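PDB 3R0V: Alpha/beta hydrolase fold protein from Sphaerobacter thermophilus, which is probably a hydrolase of the alpha/beta-hydrolase fold, its natural substrate not established, and holds D-malate in its pocket in this crystal. Local coordinates for residues 73-78 with 107-112; 236-241 with 253-258. All coordinates share one frame; numbering follows the deposited sequence.

Contact 1 of 2, residues 73-78 with 107-112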
ATOM      1  N   ARG A  73       7.556  10.896   7.666  1.00 10.48           N
ATOM      2  CA  ARG A  73       8.548  10.933   6.594  1.00  9.80           C
ATOM      3  C   ARG A  73       7.990  10.300   5.320  1.00 10.45           C
ATOM      4  O   ARG A  73       8.275  10.792   4.230  1.00 11.49           O
ATOM      5  CB  ARG A  73       9.866  10.248   6.982  1.00 11.09           C
ATOM      6  CG  ARG A  73      10.546  10.812   8.221  1.00 11.96           C
ATOM      7  CD  ARG A  73      11.078  12.237   7.996  1.00 11.62           C
ATOM      8  NE  ARG A  73      10.068  13.243   8.300  1.00 13.56           N
ATOM      9  CZ  ARG A  73       9.709  13.590   9.532  1.00 12.47           C
ATOM     10  NH1 ARG A  73       8.787  14.529   9.710  1.00 15.91           N
ATOM     11  NH2 ARG A  73      10.268  13.003  10.587  1.00 14.25           N
ATOM     12  N   GLU A  74       7.224   9.214   5.441  1.00 10.94           N
ATOM     13  CA  GLU A  74       6.651   8.599   4.239  1.00  9.58           C
ATOM     14  C   GLU A  74       5.508   9.417   3.632  1.00 10.89           C
ATOM     15  O   GLU A  74       5.303   9.390   2.414  1.00 11.49           O
ATOM     16  CB  GLU A  74       6.219   7.153   4.495  1.00  9.54           C
ATOM     17  CG  GLU A  74       7.398   6.268   4.890  1.00  9.89           C
ATOM     18  CD  GLU A  74       7.201   4.820   4.475  1.00 11.89           C
ATOM     19  OE1 GLU A  74       6.708   4.014   5.290  1.00 13.06           O
ATOM     20  OE2 GLU A  74       7.520   4.486   3.320  1.00 13.45           O
ATOM     21  N   ILE A  75       4.776  10.149   4.463  1.00 11.65           N
ATOM     22  CA  ILE A  75       3.801  11.106   3.940  1.00 10.95           C
ATOM     23  C   ILE A  75       4.550  12.190   3.154  1.00 10.26           C
ATOM     24  O   ILE A  75       4.131  12.567   2.055  1.00 12.05           O
ATOM     25  CB  ILE A  75       2.960  11.706   5.070  1.00 10.56           C
ATOM     26  CG1 ILE A  75       2.109  10.605   5.710  1.00 12.00           C
ATOM     27  CG2 ILE A  75       2.069  12.845   4.554  1.00 14.14           C
ATOM     28  CD1 ILE A  75       1.357  11.066   6.966  1.00 15.79           C
ATOM     29  N   GLU A  76       5.677  12.665   3.688  1.00 10.49           N
ATOM     30  CA  GLU A  76       6.489  13.651   2.989  1.00 10.35           C
ATOM     31  C   GLU A  76       7.066  13.078   1.692  1.00 12.91           C
ATOM     32  O   GLU A  76       7.180  13.793   0.685  1.00 12.45           O
ATOM     33  CB  GLU A  76       7.592  14.169   3.913  1.00 11.60           C
ATOM     34  CG  GLU A  76       7.037  14.998   5.070  1.00 13.01           C
ATOM     35  CD  GLU A  76       8.019  15.183   6.225  1.00 15.90           C
ATOM     36  OE1 GLU A  76       9.194  14.770   6.120  1.00 15.28           O
ATOM     37  OE2 GLU A  76       7.602  15.759   7.249  1.00 17.83           O
ATOM     38  N   ASP A  77       7.421  11.793   1.698  1.00 11.47           N
ATOM     39  CA  ASP A  77       7.893  11.162   0.463  1.00 12.54           C
ATOM     40  C   ASP A  77       6.795  11.213  -0.602  1.00 10.60           C
ATOM     41  O   ASP A  77       7.043  11.571  -1.756  1.00 11.07           O
ATOM     42  CB  ASP A  77       8.316   9.699   0.680  1.00  9.75           C
ATOM     43  CG  ASP A  77       9.501   9.542   1.630  1.00 12.89           C
ATOM     44  OD1 ASP A  77      10.295  10.485   1.796  1.00 13.27           O
ATOM     45  OD2 ASP A  77       9.642   8.440   2.201  1.00 12.69           O
ATOM     46  N   LEU A  78       5.588  10.825  -0.215  1.00 10.44           N
ATOM     47  CA  LEU A  78       4.467  10.845  -1.143  1.00  9.71           C
ATOM     48  C   LEU A  78       4.194  12.279  -1.607  1.00 10.90           C
ATOM     49  O   LEU A  78       3.922  12.512  -2.789  1.00 11.64           O
ATOM     50  CB  LEU A  78       3.241  10.210  -0.494  1.00  9.55           C
ATOM     51  CG  LEU A  78       1.961  10.212  -1.334  1.00 10.31           C
ATOM     52  CD1 LEU A  78       2.204   9.599  -2.714  1.00 12.59           C
ATOM     53  CD2 LEU A  78       0.847   9.461  -0.590  1.00 13.67           C
ATOM     54  N   SER A 107      -4.163  14.063   6.098  1.00 13.78           N
ATOM     55  CA  SER A 107      -3.191  15.074   6.499  1.00 13.83           C
ATOM     56  C   SER A 107      -3.211  16.289   5.591  1.00 17.59           C
ATOM     57  O   SER A 107      -2.508  17.263   5.853  1.00 20.29           O
ATOM     58  CB  SER A 107      -1.779  14.485   6.515  1.00 15.08           C
ATOM     59  OG  SER A 107      -1.676  13.438   7.465  1.00 22.65           O
ATOM     60  N   GLY A 108      -3.991  16.228   4.517  1.00 15.51           N
ATOM     61  CA  GLY A 108      -4.135  17.375   3.639  1.00 19.05           C
ATOM     62  C   GLY A 108      -3.271  17.417   2.388  1.00 17.33           C
ATOM     63  O   GLY A 108      -3.164  18.469   1.761  1.00 18.49           O
ATOM     64  N   LEU A 109      -2.644  16.306   2.007  1.00 14.70           N
ATOM     65  CA  LEU A 109      -1.908  16.315   0.740  1.00 14.64           C
ATOM     66  C   LEU A 109      -2.859  16.539  -0.433  1.00 11.95           C
ATOM     67  O   LEU A 109      -4.044  16.187  -0.353  1.00 14.11           O
ATOM     68  CB  LEU A 109      -1.131  15.018   0.519  1.00 13.02           C
ATOM     69  CG  LEU A 109       0.082  14.742   1.415  1.00 17.86           C
ATOM     70  CD1 LEU A 109       0.964  13.680   0.783  1.00 17.19           C
ATOM     71  CD2 LEU A 109       0.886  15.993   1.684  1.00 24.37           C
ATOM     72  N   PRO A 110      -2.337  17.105  -1.538  1.00 12.46           N
ATOM     73  CA  PRO A 110      -3.181  17.400  -2.705  1.00 12.20           C
ATOM     74  C   PRO A 110      -3.489  16.164  -3.543  1.00 13.52           C
ATOM     75  O   PRO A 110      -3.034  16.004  -4.682  1.00 15.07           O
ATOM     76  CB  PRO A 110      -2.354  18.433  -3.480  1.00 13.64           C
ATOM     77  CG  PRO A 110      -0.943  18.148  -3.103  1.00 14.76           C
ATOM     78  CD  PRO A 110      -0.988  17.683  -1.663  1.00 14.39           C
ATOM     79  N   ILE A 111      -4.263  15.272  -2.932  1.00 12.71           N
ATOM     80  CA  ILE A 111      -4.796  14.079  -3.579  1.00 11.74           C
ATOM     81  C   ILE A 111      -6.222  14.410  -4.018  1.00 13.08           C
ATOM     82  O   ILE A 111      -7.074  14.749  -3.183  1.00 16.03           O
ATOM     83  CB  ILE A 111      -4.795  12.887  -2.590  1.00 12.37           C
ATOM     84  CG1 ILE A 111      -3.357  12.597  -2.137  1.00 12.30           C
ATOM     85  CG2 ILE A 111      -5.402  11.649  -3.227  1.00 11.76           C
ATOM     86  CD1 ILE A 111      -3.225  11.541  -1.045  1.00 13.48           C
ATOM     87  N   THR A 112      -6.481  14.330  -5.322  1.00 12.72           N
ATOM     88  CA  THR A 112      -7.760  14.806  -5.835  0.58 13.69           C
ATOM     89  C   THR A 112      -8.833  13.714  -5.903  1.00 12.75           C
ATOM     90  O   THR A 112     -10.014  14.005  -5.742  1.00 13.11           O
ATOM     91  CB  THR A 112      -7.593  15.484  -7.191  0.58 13.14           C
ATOM     92  OG1 THR A 112      -6.906  14.597  -8.079  0.58 14.36           O
ATOM     93  CG2 THR A 112      -6.775  16.764  -7.042  0.58 16.08           C
TER
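Ile75 and Leu109 meet through branches that their first torsions set in place. In Ile75, CG2 is trans to the backbone N, while CG1 lies opposite the carbonyl carbon (chi1 -65°). In Leu109, CG stands opposite the carbonyl carbon, beside the backbone N (chi1 -70°), and its CD1 is the methyl that does most of the touching. Leu109 CD1 lies 4.0 Å from Ile75 CG2, and the two side chains cross at a slant. The same CD1 is 3.6 Å from Ile75 O, a van der Waals contact with the helix backbone. Leu78 joins from the next turn: its CG is 4.2 Å from Leu109 CD1. The leucine methyl therefore sits against two successive apolar side chains of helix 71-84. In the alpha/beta-hydrolase fold, this places the connection from helix 96-106 to strand 111-117 against the preceding helix. Gly108 ends helix 96-106 in a Schellman motif with positive phi. Pro110 then centres an inverse gamma turn, closed by the bond from Ile111 N to Leu109 O. Ala104 of helix 96-106 touches both Leu78 and Leu109. Ile75 also meets Ser107: its CD1 lies 3.9 Å from Ser107 OG. That hydroxyl is hydrogen-bonded to Leu103 O and Arg201; its approach to the isoleucine methyl is a packing contact. Within helix 71-84, Arg73 forms a salt bridge with Glu76, side-on through NE and NH1; Arg73 NE is 2.8 Å from Glu76 OE1.

Contact 2 of 2, residues 236-241 with 253-258; sequences RYVTLE and APVLVE
Val255 meets Leu240 and Val238 with a different methyl for each. Its CG1 is trans to the backbone N (chi1 177°), which leaves CG2 beside that N and opposite the carbonyl carbon. CG2 takes the closer contact, 3.9 Å from Leu240 CD2. The other branch, Val255 CG1, faces Val238 CG1 at a looser 4.4 Å. The valine fork thus spans two residues of 236-241 that lie two positions apart. Val238 points its side chain at the helix. Leu240 starts off obliquely; its chi1 of -58° sets CG beside the backbone N, opposite the carbonyl carbon. With chi2 at 180°, CD1 is trans to CA, and the other methyl, CD2, meets the valine. These two side chains cross at an angle and touch by methyl groups alone. The contact packs helix 249-260, the last helix of the chain, against strand 235-239 at the edge of the central sheet. Strand 209-213 completes the apolar surface: its Leu210 and Met212 touch Val255, Leu210 also touches Val238, and Met212 also touches Leu240. On the opposite side of the strand, Tyr237 packs on helix 219-231. Arg236 and Glu258 both point toward the other segment, but Arg236 NH1 and Glu258 OE1 remain 5.4 Å apart. No hydrogen bond or salt bridge joins the segments, so the attraction between them is dispersive and hydrophobic, with at most a weak long-range pull between the two charges.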
ATOM      1  N   ARG A 236     -17.217   4.749  -2.450  1.00 14.28           N
ATOM      2  CA  ARG A 236     -17.911   3.553  -2.910  1.00 15.64           C
ATOM      3  C   ARG A 236     -17.066   2.322  -2.654  1.00 15.06           C
ATOM      4  O   ARG A 236     -15.843   2.409  -2.487  1.00 15.99           O
ATOM      5  CB  ARG A 236     -18.223   3.648  -4.393  1.00 19.35           C
ATOM      6  CG  ARG A 236     -19.286   4.678  -4.732  1.00 24.59           C
ATOM      7  CD  ARG A 236     -19.600   4.613  -6.211  1.00 27.92           C
ATOM      8  NE  ARG A 236     -20.519   5.662  -6.637  1.00 31.16           N
ATOM      9  CZ  ARG A 236     -20.934   5.809  -7.891  1.00 34.44           C
ATOM     10  NH1 ARG A 236     -20.509   4.970  -8.828  1.00 27.69           N
ATOM     11  NH2 ARG A 236     -21.770   6.789  -8.209  1.00 38.72           N
ATOM     12  N   TYR A 237     -17.729   1.174  -2.647  1.00 16.03           N
ATOM     13  CA  TYR A 237     -17.108  -0.100  -2.318  1.00 14.94           C
ATOM     14  C   TYR A 237     -17.305  -1.065  -3.483  1.00 13.80           C
ATOM     15  O   TYR A 237     -18.438  -1.399  -3.832  1.00 15.63           O
ATOM     16  CB  TYR A 237     -17.760  -0.641  -1.033  1.00 15.00           C
ATOM     17  CG  TYR A 237     -17.429  -2.063  -0.648  1.00 16.84           C
ATOM     18  CD1 TYR A 237     -16.203  -2.648  -0.967  1.00 18.73           C
ATOM     19  CD2 TYR A 237     -18.358  -2.829   0.047  1.00 16.99           C
ATOM     20  CE1 TYR A 237     -15.925  -3.963  -0.599  1.00 17.85           C
ATOM     21  CE2 TYR A 237     -18.092  -4.125   0.412  1.00 19.38           C
ATOM     22  CZ  TYR A 237     -16.876  -4.694   0.093  1.00 15.36           C
ATOM     23  OH  TYR A 237     -16.625  -5.999   0.468  1.00 19.16           O
ATOM     24  N   VAL A 238     -16.207  -1.508  -4.089  1.00 11.96           N
ATOM     25  CA  VAL A 238     -16.265  -2.417  -5.225  1.00 13.12           C
ATOM     26  C   VAL A 238     -15.532  -3.709  -4.899  1.00 13.15           C
ATOM     27  O   VAL A 238     -14.415  -3.689  -4.366  1.00 14.66           O
ATOM     28  CB  VAL A 238     -15.623  -1.789  -6.490  1.00 13.97           C
ATOM     29  CG1 VAL A 238     -15.571  -2.791  -7.646  1.00 15.58           C
ATOM     30  CG2 VAL A 238     -16.366  -0.538  -6.903  1.00 18.98           C
ATOM     31  N   THR A 239     -16.153  -4.840  -5.225  1.00 11.11           N
ATOM     32  CA  THR A 239     -15.462  -6.127  -5.164  1.00 12.19           C
ATOM     33  C   THR A 239     -15.062  -6.516  -6.582  1.00 12.08           C
ATOM     34  O   THR A 239     -15.907  -6.613  -7.477  1.00 12.45           O
ATOM     35  CB  THR A 239     -16.348  -7.239  -4.566  1.00 13.67           C
ATOM     36  OG1 THR A 239     -16.743  -6.866  -3.241  1.00 15.45           O
ATOM     37  CG2 THR A 239     -15.600  -8.564  -4.532  1.00 13.29           C
ATOM     38  N   LEU A 240     -13.768  -6.716  -6.794  1.00 13.33           N
ATOM     39  CA  LEU A 240     -13.257  -7.018  -8.125  1.00 12.66           C
ATOM     40  C   LEU A 240     -13.628  -8.415  -8.584  1.00 13.75           C
ATOM     41  O   LEU A 240     -14.012  -9.259  -7.767  1.00 15.57           O
ATOM     42  CB  LEU A 240     -11.747  -6.835  -8.167  1.00 13.96           C
ATOM     43  CG  LEU A 240     -11.248  -5.445  -7.788  1.00 14.41           C
ATOM     44  CD1 LEU A 240      -9.727  -5.458  -7.882  1.00 17.60           C
ATOM     45  CD2 LEU A 240     -11.837  -4.365  -8.683  1.00 15.07           C
ATOM     46  N   GLU A 241     -13.496  -8.645  -9.889  1.00 15.15           N
ATOM     47  CA  GLU A 241     -13.882  -9.903 -10.520  1.00 16.49           C
ATOM     48  C   GLU A 241     -12.680 -10.791 -10.834  1.00 15.71           C
ATOM     49  O   GLU A 241     -12.710 -11.537 -11.811  1.00 17.42           O
ATOM     50  CB  GLU A 241     -14.634  -9.634 -11.830  1.00 20.04           C
ATOM     51  CG  GLU A 241     -15.946  -8.873 -11.700  1.00 26.83           C
ATOM     52  CD  GLU A 241     -16.521  -8.506 -13.062  1.00 35.40           C
ATOM     53  OE1 GLU A 241     -16.688  -9.421 -13.901  1.00 44.95           O
ATOM     54  OE2 GLU A 241     -16.791  -7.307 -13.305  1.00 29.98           O
ATOM     55  N   ALA A 253      -7.563  -2.246 -13.602  1.00 15.59           N
ATOM     56  CA  ALA A 253      -7.437  -1.060 -14.447  1.00 14.68           C
ATOM     57  C   ALA A 253      -8.763  -0.468 -14.931  1.00 15.39           C
ATOM     58  O   ALA A 253      -8.948   0.733 -14.842  1.00 15.86           O
ATOM     59  CB  ALA A 253      -6.508  -1.334 -15.627  1.00 15.39           C
ATOM     60  N   PRO A 254      -9.685  -1.299 -15.453  1.00 16.27           N
ATOM     61  CA  PRO A 254     -10.942  -0.735 -15.964  1.00 17.38           C
ATOM     62  C   PRO A 254     -11.734  -0.018 -14.875  1.00 14.89           C
ATOM     63  O   PRO A 254     -12.370   1.005 -15.144  1.00 16.51           O
ATOM     64  CB  PRO A 254     -11.702  -1.965 -16.470  1.00 20.00           C
ATOM     65  CG  PRO A 254     -10.632  -2.986 -16.734  1.00 24.39           C
ATOM     66  CD  PRO A 254      -9.598  -2.753 -15.676  1.00 18.99           C
ATOM     67  N   VAL A 255     -11.690  -0.554 -13.658  1.00 15.48           N
ATOM     68  CA  VAL A 255     -12.375   0.062 -12.523  1.00 14.53           C
ATOM     69  C   VAL A 255     -11.737   1.410 -12.161  1.00 15.15           C
ATOM     70  O   VAL A 255     -12.432   2.397 -11.895  1.00 15.97           O
ATOM     71  CB  VAL A 255     -12.375  -0.870 -11.299  1.00 13.71           C
ATOM     72  CG1 VAL A 255     -13.021  -0.204 -10.106  1.00 16.60           C
ATOM     73  CG2 VAL A 255     -13.093  -2.185 -11.626  1.00 18.26           C
ATOM     74  N   LEU A 256     -10.411   1.448 -12.155  1.00 16.08           N
ATOM     75  CA  LEU A 256      -9.701   2.697 -11.914  1.00 13.35           C
ATOM     76  C   LEU A 256      -9.949   3.718 -13.008  1.00 15.46           C
ATOM     77  O   LEU A 256     -10.125   4.898 -12.722  1.00 16.11           O
ATOM     78  CB  LEU A 256      -8.199   2.457 -11.786  1.00 15.59           C
ATOM     79  CG  LEU A 256      -7.738   1.722 -10.538  1.00 13.85           C
ATOM     80  CD1 LEU A 256      -6.224   1.636 -10.561  1.00 17.01           C
ATOM     81  CD2 LEU A 256      -8.205   2.428  -9.267  1.00 18.38           C
ATOM     82  N   VAL A 257      -9.946   3.277 -14.262  1.00 16.27           N
ATOM     83  CA  VAL A 257     -10.184   4.207 -15.358  1.00 17.91           C
ATOM     84  C   VAL A 257     -11.554   4.849 -15.211  1.00 17.25           C
ATOM     85  O   VAL A 257     -11.685   6.059 -15.343  1.00 19.47           O
ATOM     86  CB  VAL A 257     -10.071   3.525 -16.730  1.00 17.79           C
ATOM     87  CG1 VAL A 257     -10.597   4.444 -17.831  1.00 23.34           C
ATOM     88  CG2 VAL A 257      -8.629   3.120 -17.004  1.00 21.39           C
ATOM     89  N   GLU A 258     -12.568   4.037 -14.917  1.00 16.90           N
ATOM     90  CA  GLU A 258     -13.926   4.548 -14.743  1.00 19.63           C
ATOM     91  C   GLU A 258     -14.002   5.528 -13.576  1.00 18.30           C
ATOM     92  O   GLU A 258     -14.599   6.601 -13.686  1.00 18.02           O
ATOM     93  CB  GLU A 258     -14.895   3.387 -14.514  1.00 22.70           C
ATOM     94  CG  GLU A 258     -16.372   3.746 -14.668  1.00 32.74           C
ATOM     95  CD  GLU A 258     -16.943   4.507 -13.482  1.00 44.75           C
ATOM     96  OE1 GLU A 258     -16.511   4.254 -12.335  1.00 48.06           O
ATOM     97  OE2 GLU A 258     -17.835   5.355 -13.699  1.00 47.75           O
TER

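Contacts 1 and 2 reach the same mixed sheet. Their centres are 23 Å apart and their nearest atoms about 11 Å apart, so they do not touch. Contact 1 lies at the connection leading into strand 111-117; contact 2 lies at the edge strand 235-239. Strand 209-213 runs between these two strands. Along the chain, contact 1 is complete before contact 2 begins. Neither reaches the ligand. The side chain of Leu78 in contact 1 is about 12 Å from that of Ser96, a malate-binding residue, and near a probable nucleophile elbow. In contact 2, the side chain of Leu240 is about 14 Å from the bound D-malate.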